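Local coordinates for protein Ara h 8 allergen isoform (Arachis hypogaea, PDB 6V8S) that probably serves as a plant-defence protein of the Bet v 1 family that takes up small hydrophobic ligands in an internal cavity, here the dye 8-anilino-1-naphthalene sulfonate, at residues V53-A58 against Y66-I71; I94-S99 against H120-A125; F100-E105 against I113-T118. All blocks are in the same frame, centred on the assembly; numbering follows the deposited sequence.

In the fold
All three contacts belong to one curved antiparallel sheet of the Bet v 1 fold. Interactions 2 and 3 share strands 95-107 and 110-121: 100-105 against 113-118 forms the body of that hairpin, and 94-99 against 120-125 its far end. Their centres lie about 19 Å apart, but they join where Ser99 O meets Thr118 N at 2.8 Å, a probable hydrogen bond. Interaction 1, on hairpin 53-60/63-75, stands on the other side of the chain's centre from interaction 3, with nearest atoms about 7 Å apart. Interactions 1 and 3 each place valines against a different dye molecule inside the fold, and a third meets Ile94 and Ala125 of interaction 2.

Interaction 1 of 3, residues V53-A58 against Y66-I71; sequences VKKVTA and YVLHKI. With 2AN (8-anilino-1-naphthalene sulfonate), chain Q.
Lys54 and His69 form a hydrogen-bonded antiparallel pair, and their side chains run side by side in the same direction. With CG anti to its own carbonyl carbon (chi1 -48°) and an extended chain beyond, Lys54 passes its CD alongside the ring, 4.0 Å from CD2 of His69. NZ of Lys54 then comes obliquely to the ring, and this is no bond: the ammonium is held by Asp28 in a salt bridge and by the hydroxyl of Tyr81, which also binds NE2 of His69. One hydroxyl, that of Tyr81, is thus the shared partner of both side-chain ends. The backbones of the pair are tied twice, by His69 N to Lys54 O at 2.7 Å and by Lys54 N to His69 O at 2.8 Å.

Val53, on the other face with Lys55 and Leu68, spreads its two methyls between neighbours: CG2 lies 3.8 Å from CE of Lys70, while CG1 reaches CD1 of Leu68 at 4.1 Å. Farther along this face Lys55 bends at chi3 (-87°) and lays its end over one face of the Tyr66 ring. Its NZ stands 4.4 Å from the centroid of that ring, only 10° off the normal, which defines a cation-pi contact.

On the face of Lys54 and His69, CG1 of Val56 and both methyls of Val67 lie against the bound dye; CG2 of Val67 is 3.6 Å from its C16, a ring carbon of the anilino group. This hairpin is one part of the curved antiparallel sheet that, with the long C-terminal helix, encloses the hydrophobic cavity of the Bet v 1 fold.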
loop_
_atom_site.group_PDB
_atom_site.type_symbol
_atom_site.label_atom_id
_atom_site.label_comp_id
_atom_site.label_asym_id
_atom_site.label_seq_id
_atom_site.Cartn_x
_atom_site.Cartn_y
_atom_site.Cartn_z
ATOM N N VAL A 53 -5.657 9.042 8.445
ATOM C CA VAL A 53 -4.389 9.450 7.767
ATOM C C VAL A 53 -3.235 8.917 8.601
ATOM O O VAL A 53 -3.237 9.125 9.835
ATOM C CB VAL A 53 -4.274 10.973 7.623
ATOM C CG1 VAL A 53 -2.947 11.386 6.995
ATOM C CG2 VAL A 53 -5.444 11.499 6.791
ATOM N N LYS A 54 -2.285 8.295 7.915
ATOM C CA LYS A 54 -1.059 7.730 8.516
ATOM C C LYS A 54 0.140 8.428 7.899
ATOM O O LYS A 54 0.151 8.654 6.691
ATOM C CB LYS A 54 -0.972 6.224 8.263
ATOM C CG LYS A 54 -2.227 5.437 8.568
ATOM C CD LYS A 54 -2.010 3.948 8.312
ATOM C CE LYS A 54 -3.250 3.121 8.343
ATOM N NZ LYS A 54 -2.953 1.812 7.718
ATOM N N LYS A 55 1.109 8.733 8.730
ATOM C CA LYS A 55 2.414 9.275 8.318
ATOM C C LYS A 55 3.402 8.114 8.256
ATOM O O LYS A 55 3.627 7.484 9.296
ATOM C CB LYS A 55 2.819 10.381 9.274
ATOM C CG LYS A 55 4.122 11.042 8.939
ATOM C CD LYS A 55 4.628 12.002 9.937
ATOM C CE LYS A 55 4.080 13.392 9.731
ATOM N NZ LYS A 55 4.876 14.376 10.497
ATOM N N VAL A 56 3.954 7.854 7.074
ATOM C CA VAL A 56 4.941 6.780 6.858
ATOM C C VAL A 56 6.307 7.457 6.719
ATOM O O VAL A 56 6.512 8.176 5.745
ATOM C CB VAL A 56 4.591 5.932 5.643
ATOM C CG1 VAL A 56 5.594 4.789 5.460
ATOM C CG2 VAL A 56 3.168 5.387 5.726
ATOM N N THR A 57 7.220 7.206 7.681
ATOM C CA THR A 57 8.569 7.777 7.661
ATOM C C THR A 57 9.558 6.734 7.175
ATOM O O THR A 57 9.487 5.616 7.672
ATOM C CB THR A 57 8.899 8.289 9.059
ATOM O OG1 THR A 57 8.796 7.168 9.909
ATOM C CG2 THR A 57 7.883 9.344 9.406
ATOM N N ALA A 58 10.480 7.101 6.294
ATOM C CA ALA A 58 11.513 6.179 5.794
ATOM C C ALA A 58 12.841 6.905 5.618
ATOM O O ALA A 58 12.826 8.135 5.505
ATOM C CB ALA A 58 11.088 5.573 4.508
ATOM N N TYR A 66 8.963 11.504 4.645
ATOM C CA TYR A 66 7.678 10.823 4.922
ATOM C C TYR A 66 6.692 11.046 3.773
ATOM O O TYR A 66 6.865 12.009 2.993
ATOM C CB TYR A 66 7.105 11.303 6.261
ATOM C CG TYR A 66 6.668 12.738 6.270
ATOM C CD1 TYR A 66 7.516 13.775 6.582
ATOM C CD2 TYR A 66 5.335 13.037 5.996
ATOM C CE1 TYR A 66 7.074 15.094 6.573
ATOM C CE2 TYR A 66 4.879 14.345 5.991
ATOM C CZ TYR A 66 5.747 15.371 6.305
ATOM O OH TYR A 66 5.310 16.665 6.214
ATOM N N VAL A 67 5.665 10.200 3.721
ATOM C CA VAL A 67 4.470 10.375 2.850
ATOM C C VAL A 67 3.231 10.153 3.715
ATOM O O VAL A 67 3.398 9.635 4.869
ATOM C CB VAL A 67 4.476 9.453 1.620
ATOM C CG1 VAL A 67 5.767 9.597 0.850
ATOM C CG2 VAL A 67 4.284 8.013 1.972
ATOM N N LEU A 68 2.063 10.530 3.204
ATOM C CA LEU A 68 0.781 10.344 3.920
ATOM C C LEU A 68 0.005 9.213 3.247
ATOM O O LEU A 68 -0.043 9.173 2.009
ATOM C CB LEU A 68 -0.021 11.646 3.898
ATOM C CG LEU A 68 0.514 12.783 4.765
ATOM C CD1 LEU A 68 0.942 12.272 6.133
ATOM C CD2 LEU A 68 1.667 13.485 4.078
ATOM N N HIS A 69 -0.582 8.342 4.059
ATOM C CA HIS A 69 -1.456 7.245 3.573
ATOM C C HIS A 69 -2.861 7.482 4.135
ATOM O O HIS A 69 -2.994 7.553 5.363
ATOM C CB HIS A 69 -0.774 5.919 3.943
ATOM C CG HIS A 69 -1.609 4.686 3.925
ATOM N ND1 HIS A 69 -1.133 3.498 3.429
ATOM C CD2 HIS A 69 -2.846 4.423 4.393
ATOM C CE1 HIS A 69 -2.045 2.559 3.573
ATOM N NE2 HIS A 69 -3.107 3.103 4.153
ATOM N N LYS A 70 -3.857 7.620 3.258
ATOM C CA LYS A 70 -5.239 7.949 3.689
ATOM C C LYS A 70 -6.173 6.794 3.323
ATOM O O LYS A 70 -6.184 6.414 2.149
ATOM C CB LYS A 70 -5.722 9.264 3.072
ATOM C CG LYS A 70 -7.125 9.681 3.499
ATOM C CD LYS A 70 -7.393 11.167 3.413
ATOM C CE LYS A 70 -8.397 11.641 4.441
ATOM N NZ LYS A 70 -9.195 12.789 3.951
ATOM N N ILE A 71 -6.925 6.286 4.302
ATOM C CA ILE A 71 -7.878 5.166 4.073
ATOM C C ILE A 71 -9.102 5.745 3.389
ATOM O O ILE A 71 -9.769 6.586 3.988
ATOM C CB ILE A 71 -8.235 4.440 5.378
ATOM C CG1 ILE A 71 -6.974 3.989 6.127
ATOM C CG2 ILE A 71 -9.195 3.304 5.104
ATOM C CD1 ILE A 71 -7.243 3.218 7.421
HETATM C C1 2AN Q . 6.408 4.789 0.199
HETATM C C2 2AN Q . 6.431 4.181 1.410
HETATM C C3 2AN Q . 5.619 3.081 1.707
HETATM C C4 2AN Q . 4.856 2.526 0.739
HETATM C C5 2AN Q . 4.787 3.113 -0.549
HETATM C C6 2AN Q . 3.938 2.537 -1.518
HETATM C C7 2AN Q . 3.827 3.068 -2.740
HETATM C C8 2AN Q . 4.540 4.228 -3.071
HETATM N N 2AN Q . 7.259 5.883 -0.036
HETATM S S 2AN Q . 6.198 6.273 -2.772
HETATM C C9 2AN Q . 5.428 4.795 -2.194
HETATM C C10 2AN Q . 5.560 4.279 -0.856
HETATM C C11 2AN Q . 8.031 6.618 0.893
HETATM C C12 2AN Q . 9.182 7.251 0.431
HETATM C C13 2AN Q . 9.959 8.012 1.292
HETATM C C14 2AN Q . 9.599 8.162 2.608
HETATM C C15 2AN Q . 8.460 7.548 3.075
HETATM C C16 2AN Q . 7.670 6.784 2.227
HETATM O O1 2AN Q . 7.758 6.075 -2.659
HETATM O O2 2AN Q . 5.911 6.415 -4.169
HETATM O O3 2AN Q . 5.751 7.326 -1.911
#

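Interaction 2 of 3, residues I94-S99 against H120-A125. With 2AN (8-anilino-1-naphthalene sulfonate), chain S.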
loop_
_atom_site.group_PDB
_atom_site.type_symbol
_atom_site.label_atom_id
_atom_site.label_comp_id
_atom_site.label_asym_id
_atom_site.label_seq_id
_atom_site.Cartn_x
_atom_site.Cartn_y
_atom_site.Cartn_z
ATOM N N ILE A 94 6.589 13.973 -9.652
ATOM C CA ILE A 94 5.664 14.149 -10.823
ATOM C C ILE A 94 4.240 13.786 -10.410
ATOM O O ILE A 94 3.311 14.011 -11.208
ATOM C CB ILE A 94 6.163 13.330 -12.027
ATOM C CG1 ILE A 94 5.537 13.826 -13.345
ATOM C CG2 ILE A 94 5.919 11.850 -11.831
ATOM C CD1 ILE A 94 6.197 13.349 -14.581
ATOM N N LEU A 95 4.015 13.241 -9.199
ATOM C CA LEU A 95 2.695 12.719 -8.774
ATOM C C LEU A 95 2.019 13.719 -7.828
ATOM O O LEU A 95 2.666 14.168 -6.863
ATOM C CB LEU A 95 2.862 11.368 -8.084
ATOM C CG LEU A 95 3.226 10.191 -8.990
ATOM C CD1 LEU A 95 3.245 8.894 -8.253
ATOM C CD2 LEU A 95 2.297 10.073 -10.211
ATOM N N GLU A 96 0.724 13.921 -8.042
ATOM C CA GLU A 96 -0.177 14.549 -7.048
ATOM C C GLU A 96 -0.548 13.489 -6.015
ATOM O O GLU A 96 -0.511 13.831 -4.829
ATOM C CB GLU A 96 -1.459 15.095 -7.688
ATOM C CG GLU A 96 -1.252 16.230 -8.631
ATOM C CD GLU A 96 -2.464 16.554 -9.499
ATOM O OE1 GLU A 96 -2.500 17.713 -10.025
ATOM O OE2 GLU A 96 -3.389 15.695 -9.644
ATOM N N LYS A 97 -0.881 12.271 -6.450
ATOM C CA LYS A 97 -1.291 11.173 -5.539
ATOM C C LYS A 97 -1.356 9.855 -6.341
ATOM O O LYS A 97 -1.424 9.875 -7.608
ATOM C CB LYS A 97 -2.641 11.481 -4.879
ATOM C CG LYS A 97 -3.827 11.616 -5.861
ATOM C CD LYS A 97 -5.150 11.757 -5.182
ATOM C CE LYS A 97 -6.269 11.920 -6.180
ATOM N NZ LYS A 97 -7.572 12.146 -5.537
ATOM N N VAL A 98 -1.359 8.741 -5.620
ATOM C CA VAL A 98 -1.684 7.409 -6.212
ATOM C C VAL A 98 -2.748 6.772 -5.335
ATOM O O VAL A 98 -2.545 6.702 -4.093
ATOM C CB VAL A 98 -0.434 6.501 -6.338
ATOM C CG1 VAL A 98 -0.721 5.272 -7.178
ATOM C CG2 VAL A 98 0.744 7.253 -6.783
ATOM N N SER A 99 -3.834 6.374 -5.951
ATOM C CA SER A 99 -4.964 5.736 -5.234
ATOM C C SER A 99 -4.998 4.237 -5.562
ATOM O O SER A 99 -4.898 3.847 -6.764
ATOM C CB SER A 99 -6.265 6.458 -5.555
ATOM O OG SER A 99 -6.611 6.149 -6.891
ATOM N N HIS A 120 -2.184 9.847 -10.384
ATOM C CA HIS A 120 -2.546 11.249 -10.741
ATOM C C HIS A 120 -1.250 12.023 -10.881
ATOM O O HIS A 120 -0.561 12.261 -9.826
ATOM C CB HIS A 120 -3.465 11.875 -9.675
ATOM C CG HIS A 120 -4.756 11.171 -9.528
ATOM N ND1 HIS A 120 -5.943 11.727 -9.961
ATOM C CD2 HIS A 120 -5.049 9.936 -9.032
ATOM C CE1 HIS A 120 -6.928 10.853 -9.747
ATOM N NE2 HIS A 120 -6.402 9.750 -9.202
ATOM N N THR A 121 -0.880 12.350 -12.125
ATOM C CA THR A 121 0.349 13.134 -12.391
ATOM C C THR A 121 -0.012 14.615 -12.323
ATOM O O THR A 121 -1.190 14.954 -12.544
ATOM C CB THR A 121 0.993 12.739 -13.716
ATOM O OG1 THR A 121 0.014 12.929 -14.725
ATOM C CG2 THR A 121 1.520 11.328 -13.732
ATOM N N LYS A 122 0.969 15.459 -12.034
ATOM C CA LYS A 122 0.832 16.942 -12.108
ATOM C C LYS A 122 0.548 17.337 -13.549
ATOM O O LYS A 122 1.075 16.667 -14.489
ATOM C CB LYS A 122 2.090 17.631 -11.563
ATOM C CG LYS A 122 2.223 17.452 -10.049
ATOM C CD LYS A 122 3.511 17.945 -9.499
ATOM C CE LYS A 122 3.519 17.980 -7.982
ATOM N NZ LYS A 122 4.920 18.057 -7.501
ATOM N N GLY A 123 -0.300 18.365 -13.699
ATOM C CA GLY A 123 -0.742 18.892 -15.004
ATOM C C GLY A 123 -1.225 17.763 -15.888
ATOM O O GLY A 123 -2.058 16.970 -15.459
ATOM N N ASP A 124 -0.671 17.683 -17.092
ATOM C CA ASP A 124 -1.055 16.689 -18.145
ATOM C C ASP A 124 0.115 15.728 -18.353
ATOM O O ASP A 124 0.174 15.123 -19.423
ATOM C CB ASP A 124 -1.471 17.422 -19.425
ATOM C CG ASP A 124 -2.701 18.287 -19.241
ATOM O OD1 ASP A 124 -3.463 18.097 -18.236
ATOM O OD2 ASP A 124 -2.881 19.157 -20.112
ATOM N N ALA A 125 0.988 15.557 -17.349
ATOM C CA ALA A 125 2.204 14.750 -17.507
ATOM C C ALA A 125 1.818 13.290 -17.770
ATOM O O ALA A 125 0.901 12.739 -17.163
ATOM C CB ALA A 125 3.072 14.887 -16.279
HETATM C C1 2AN S . 6.714 15.599 -18.968
HETATM C C2 2AN S . 6.721 16.248 -17.780
HETATM C C3 2AN S . 5.707 17.152 -17.434
HETATM C C4 2AN S . 4.718 17.429 -18.314
HETATM C C5 2AN S . 4.671 16.791 -19.576
HETATM C C6 2AN S . 3.622 17.099 -20.477
HETATM C C7 2AN S . 3.550 16.527 -21.685
HETATM C C8 2AN S . 4.524 15.601 -22.077
HETATM N N 2AN S . 7.756 14.710 -19.293
HETATM S S 2AN S . 6.646 13.992 -21.899
HETATM C C9 2AN S . 5.558 15.251 -21.254
HETATM C C10 2AN S . 5.675 15.851 -19.942
HETATM C C11 2AN S . 8.701 14.031 -18.498
HETATM C C12 2AN S . 9.973 13.814 -19.014
HETATM C C13 2AN S . 10.927 13.143 -18.263
HETATM C C14 2AN S . 10.614 12.670 -17.003
HETATM C C15 2AN S . 9.346 12.857 -16.498
HETATM C C16 2AN S . 8.386 13.524 -17.244
HETATM O O1 2AN S . 6.723 12.899 -20.974
HETATM O O2 2AN S . 6.236 13.677 -23.238
HETATM O O3 2AN S . 8.073 14.638 -21.987
HETATM O O HOH W 1 -6.183 14.497 -11.145
HETATM O O HOH W 2 -1.446 19.649 -11.416
#
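Lys97 and His120 meet in a classic beta bulge near the end of the 95-107/110-121 hairpin: Glu96 and Lys97 both face His120, and the register slips by one residue from the Leu95-Thr121 pair. O of His120 takes Glu96 N at 2.8 Å and, weakly, Lys97 N at 3.4 Å.

The His120 side chain can be followed outward. CB packs 3.5 Å from O of Lys97 and lies near the Glu96 carboxylate. Because CG is anti to the carbonyl carbon (chi1 -62°), the ring runs beside the Lys97 chain in the same direction. CG and CD2 of His120 both touch CG of Lys97, and CE of Lys97 then sits over the ring centre, 3.6 Å from the centroid and 3° off the normal, a nearly ideal CH-pi contact that covers one face. At the tip, NE2 stays against this same CE, with OG of Ser99 near the ring plane at the edge, too far for a hydrogen bond. ND1 of His120 instead meets a water at 3.0 Å, in the ring plane. That water also gives a weak bond to OE2 of Glu96. The other carboxylate oxygen, OE1, accepts from a second water at 2.6 Å, which in turn receives the N-H of Gly123.

Interaction 3 of 3, residues F100-E105 against I113-T118. With 2AN (8-anilino-1-naphthalene sulfonate), chain T.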
loop_
_atom_site.group_PDB
_atom_site.type_symbol
_atom_site.label_atom_id
_atom_site.label_comp_id
_atom_site.label_asym_id
_atom_site.label_seq_id
_atom_site.Cartn_x
_atom_site.Cartn_y
_atom_site.Cartn_z
ATOM N N PHE A 100 -5.140 3.426 -4.536
ATOM C CA PHE A 100 -5.155 1.940 -4.593
ATOM C C PHE A 100 -6.536 1.455 -4.152
ATOM O O PHE A 100 -7.091 1.949 -3.139
ATOM C CB PHE A 100 -4.088 1.355 -3.662
ATOM C CG PHE A 100 -2.678 1.700 -4.018
ATOM C CD1 PHE A 100 -2.095 2.870 -3.573
ATOM C CD2 PHE A 100 -1.902 0.842 -4.771
ATOM C CE1 PHE A 100 -0.797 3.206 -3.911
ATOM C CE2 PHE A 100 -0.577 1.134 -5.051
ATOM C CZ PHE A 100 -0.049 2.343 -4.653
ATOM N N LYS A 101 -7.080 0.515 -4.906
ATOM C CA LYS A 101 -8.269 -0.272 -4.511
ATOM C C LYS A 101 -7.849 -1.734 -4.482
ATOM O O LYS A 101 -7.406 -2.215 -5.545
ATOM C CB LYS A 101 -9.422 -0.023 -5.481
ATOM C CG LYS A 101 -9.856 1.429 -5.593
ATOM C CD LYS A 101 -11.150 1.543 -6.434
ATOM C CE LYS A 101 -12.316 1.050 -5.611
ATOM N NZ LYS A 101 -13.373 0.410 -6.428
ATOM N N THR A 102 -7.889 -2.379 -3.315
ATOM C CA THR A 102 -7.426 -3.770 -3.164
ATOM C C THR A 102 -8.607 -4.605 -2.663
ATOM O O THR A 102 -9.397 -4.113 -1.817
ATOM C CB THR A 102 -6.174 -3.875 -2.272
ATOM O OG1 THR A 102 -6.510 -3.737 -0.889
ATOM C CG2 THR A 102 -5.108 -2.853 -2.597
ATOM N N LYS A 103 -8.695 -5.849 -3.119
ATOM C CA LYS A 103 -9.741 -6.796 -2.677
ATOM C C LYS A 103 -9.140 -8.194 -2.736
ATOM O O LYS A 103 -8.518 -8.521 -3.751
ATOM C CB LYS A 103 -10.979 -6.663 -3.576
ATOM C CG LYS A 103 -12.207 -7.400 -3.069
ATOM C CD LYS A 103 -13.385 -7.432 -4.047
ATOM C CE LYS A 103 -14.262 -8.636 -3.746
ATOM N NZ LYS A 103 -15.694 -8.428 -4.093
ATOM N N LEU A 104 -9.272 -8.960 -1.661
ATOM C CA LEU A 104 -8.921 -10.390 -1.622
ATOM C C LEU A 104 -10.220 -11.204 -1.817
ATOM O O LEU A 104 -11.287 -10.736 -1.436
ATOM C CB LEU A 104 -8.274 -10.743 -0.292
ATOM C CG LEU A 104 -7.146 -9.825 0.169
ATOM C CD1 LEU A 104 -6.565 -10.402 1.482
ATOM C CD2 LEU A 104 -6.075 -9.581 -0.903
ATOM N N GLU A 105 -10.104 -12.397 -2.405
ATOM C CA GLU A 105 -11.154 -13.413 -2.347
ATOM C C GLU A 105 -10.490 -14.775 -2.203
ATOM O O GLU A 105 -9.315 -14.936 -2.632
ATOM C CB GLU A 105 -12.079 -13.315 -3.564
ATOM C CG GLU A 105 -11.377 -13.327 -4.908
ATOM C CD GLU A 105 -12.338 -13.243 -6.109
ATOM O OE1 GLU A 105 -12.784 -12.112 -6.462
ATOM O OE2 GLU A 105 -12.685 -14.322 -6.699
ATOM N N ILE A 113 -5.871 -11.880 -5.370
ATOM C CA ILE A 113 -5.682 -10.439 -5.033
ATOM C C ILE A 113 -6.073 -9.606 -6.255
ATOM O O ILE A 113 -5.447 -9.778 -7.302
ATOM C CB ILE A 113 -4.224 -10.169 -4.624
ATOM C CG1 ILE A 113 -3.741 -11.173 -3.576
ATOM C CG2 ILE A 113 -4.052 -8.738 -4.160
ATOM C CD1 ILE A 113 -2.336 -11.647 -3.795
ATOM N N LYS A 114 -7.064 -8.736 -6.105
ATOM C CA LYS A 114 -7.508 -7.843 -7.202
ATOM C C LYS A 114 -7.124 -6.414 -6.833
ATOM O O LYS A 114 -7.526 -5.963 -5.765
ATOM C CB LYS A 114 -9.014 -7.965 -7.473
ATOM C CG LYS A 114 -9.463 -9.297 -8.029
ATOM C CD LYS A 114 -10.898 -9.241 -8.556
ATOM C CE LYS A 114 -11.914 -9.351 -7.434
ATOM N NZ LYS A 114 -13.293 -9.618 -7.962
ATOM N N VAL A 115 -6.341 -5.777 -7.685
ATOM C CA VAL A 115 -5.891 -4.389 -7.478
ATOM C C VAL A 115 -6.292 -3.493 -8.664
ATOM O O VAL A 115 -6.132 -3.893 -9.825
ATOM C CB VAL A 115 -4.380 -4.346 -7.223
ATOM C CG1 VAL A 115 -3.899 -2.911 -7.200
ATOM C CG2 VAL A 115 -4.011 -5.024 -5.890
ATOM N N SER A 116 -6.730 -2.295 -8.342
ATOM C CA SER A 116 -6.877 -1.143 -9.261
ATOM C C SER A 116 -6.034 0.034 -8.730
ATOM O O SER A 116 -6.226 0.420 -7.551
ATOM C CB SER A 116 -8.333 -0.822 -9.454
ATOM O OG SER A 116 -8.404 0.237 -10.353
ATOM N N VAL A 117 -5.079 0.511 -9.524
ATOM C CA VAL A 117 -4.135 1.601 -9.144
ATOM C C VAL A 117 -4.318 2.777 -10.098
ATOM O O VAL A 117 -4.213 2.570 -11.324
ATOM C CB VAL A 117 -2.671 1.143 -9.172
ATOM C CG1 VAL A 117 -1.779 2.233 -8.561
ATOM C CG2 VAL A 117 -2.497 -0.190 -8.511
ATOM N N THR A 118 -4.600 3.947 -9.559
ATOM C CA THR A 118 -4.741 5.194 -10.349
ATOM C C THR A 118 -3.645 6.166 -9.938
ATOM O O THR A 118 -3.687 6.612 -8.781
ATOM C CB THR A 118 -6.146 5.803 -10.232
ATOM O OG1 THR A 118 -7.072 4.795 -10.576
ATOM C CG2 THR A 118 -6.359 6.959 -11.183
HETATM C C1 2AN T . -0.218 -3.963 -6.566
HETATM C C2 2AN T . -0.668 -2.882 -5.882
HETATM C C3 2AN T . -0.823 -2.914 -4.495
HETATM C C4 2AN T . -0.591 -4.063 -3.816
HETATM C C5 2AN T . -0.141 -5.219 -4.482
HETATM C C6 2AN T . 0.089 -6.408 -3.757
HETATM C C7 2AN T . 0.496 -7.538 -4.370
HETATM C C8 2AN T . 0.710 -7.545 -5.755
HETATM N N 2AN T . -0.030 -3.853 -7.935
HETATM S S 2AN T . 0.828 -6.538 -8.222
HETATM C C9 2AN T . 0.518 -6.409 -6.495
HETATM C C10 2AN T . 0.060 -5.195 -5.889
HETATM C C11 2AN T . 0.389 -2.681 -8.614
HETATM C C12 2AN T . 0.136 -2.561 -9.974
HETATM C C13 2AN T . 0.553 -1.430 -10.673
HETATM C C14 2AN T . 1.243 -0.432 -10.026
HETATM C C15 2AN T . 1.526 -0.556 -8.679
HETATM C C16 2AN T . 1.096 -1.666 -7.972
HETATM O O1 2AN T . -0.566 -6.222 -8.848
HETATM O O2 2AN T . 1.140 -7.905 -8.508
HETATM O O3 2AN T . 1.793 -5.550 -8.570
#
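Phe100 and Val117 are one of five consecutive pairs in an antiparallel ladder of the Bet v 1 sheet, with strand directions 175° apart. Its regularity is seen in Lys101 N to Ser116 O and Lys114 N to Lys103 O, both 2.8 Å. The side chains of Phe100, Thr102 and Leu104 share one face with Ile113, Val115 and Val117, and most of this face is buried. CG1 of Val117 lies over one face of the Phe100 ring, 4.3 Å from its centroid and 27° off the normal, a CH-pi contact. Leu104 fits CD2 between the two branches of Ile113, at 3.9 Å from both CG1 and CG2. Helix 16-25 covers Leu104 through Leu19 and Phe20, and Phe143 of helix 129-152 packs on Ile113.

The dye lies against the same face. Val115 has CG1 anti to its backbone N (chi1 172°), which brings this methyl to 3.5 Å from C2 of the naphthalene. CG2 of Val117 touches the anilino ring, so neighbouring valines meet different parts of one ligand molecule. These contacts are consistent with the Phe100, Val115 and Val117 end of this face lining the cavity.

The opposite face is loose and largely polar. Lys101, Lys103, Lys114 and Ser116 project from it, and the ends of Lys101 and Lys103 lead away from the partner strand. Lys103 and Lys114 run side by side, with CD of Lys103 nearest CE of Lys114 and the like-charged NZ atoms 4.7 Å apart. That proximity is probably eased by Glu105. Lys114 bends at chi3, and its NZ reaches OE1 of Glu105 at 3.0 Å in a salt bridge whose hydrogen bond is weak.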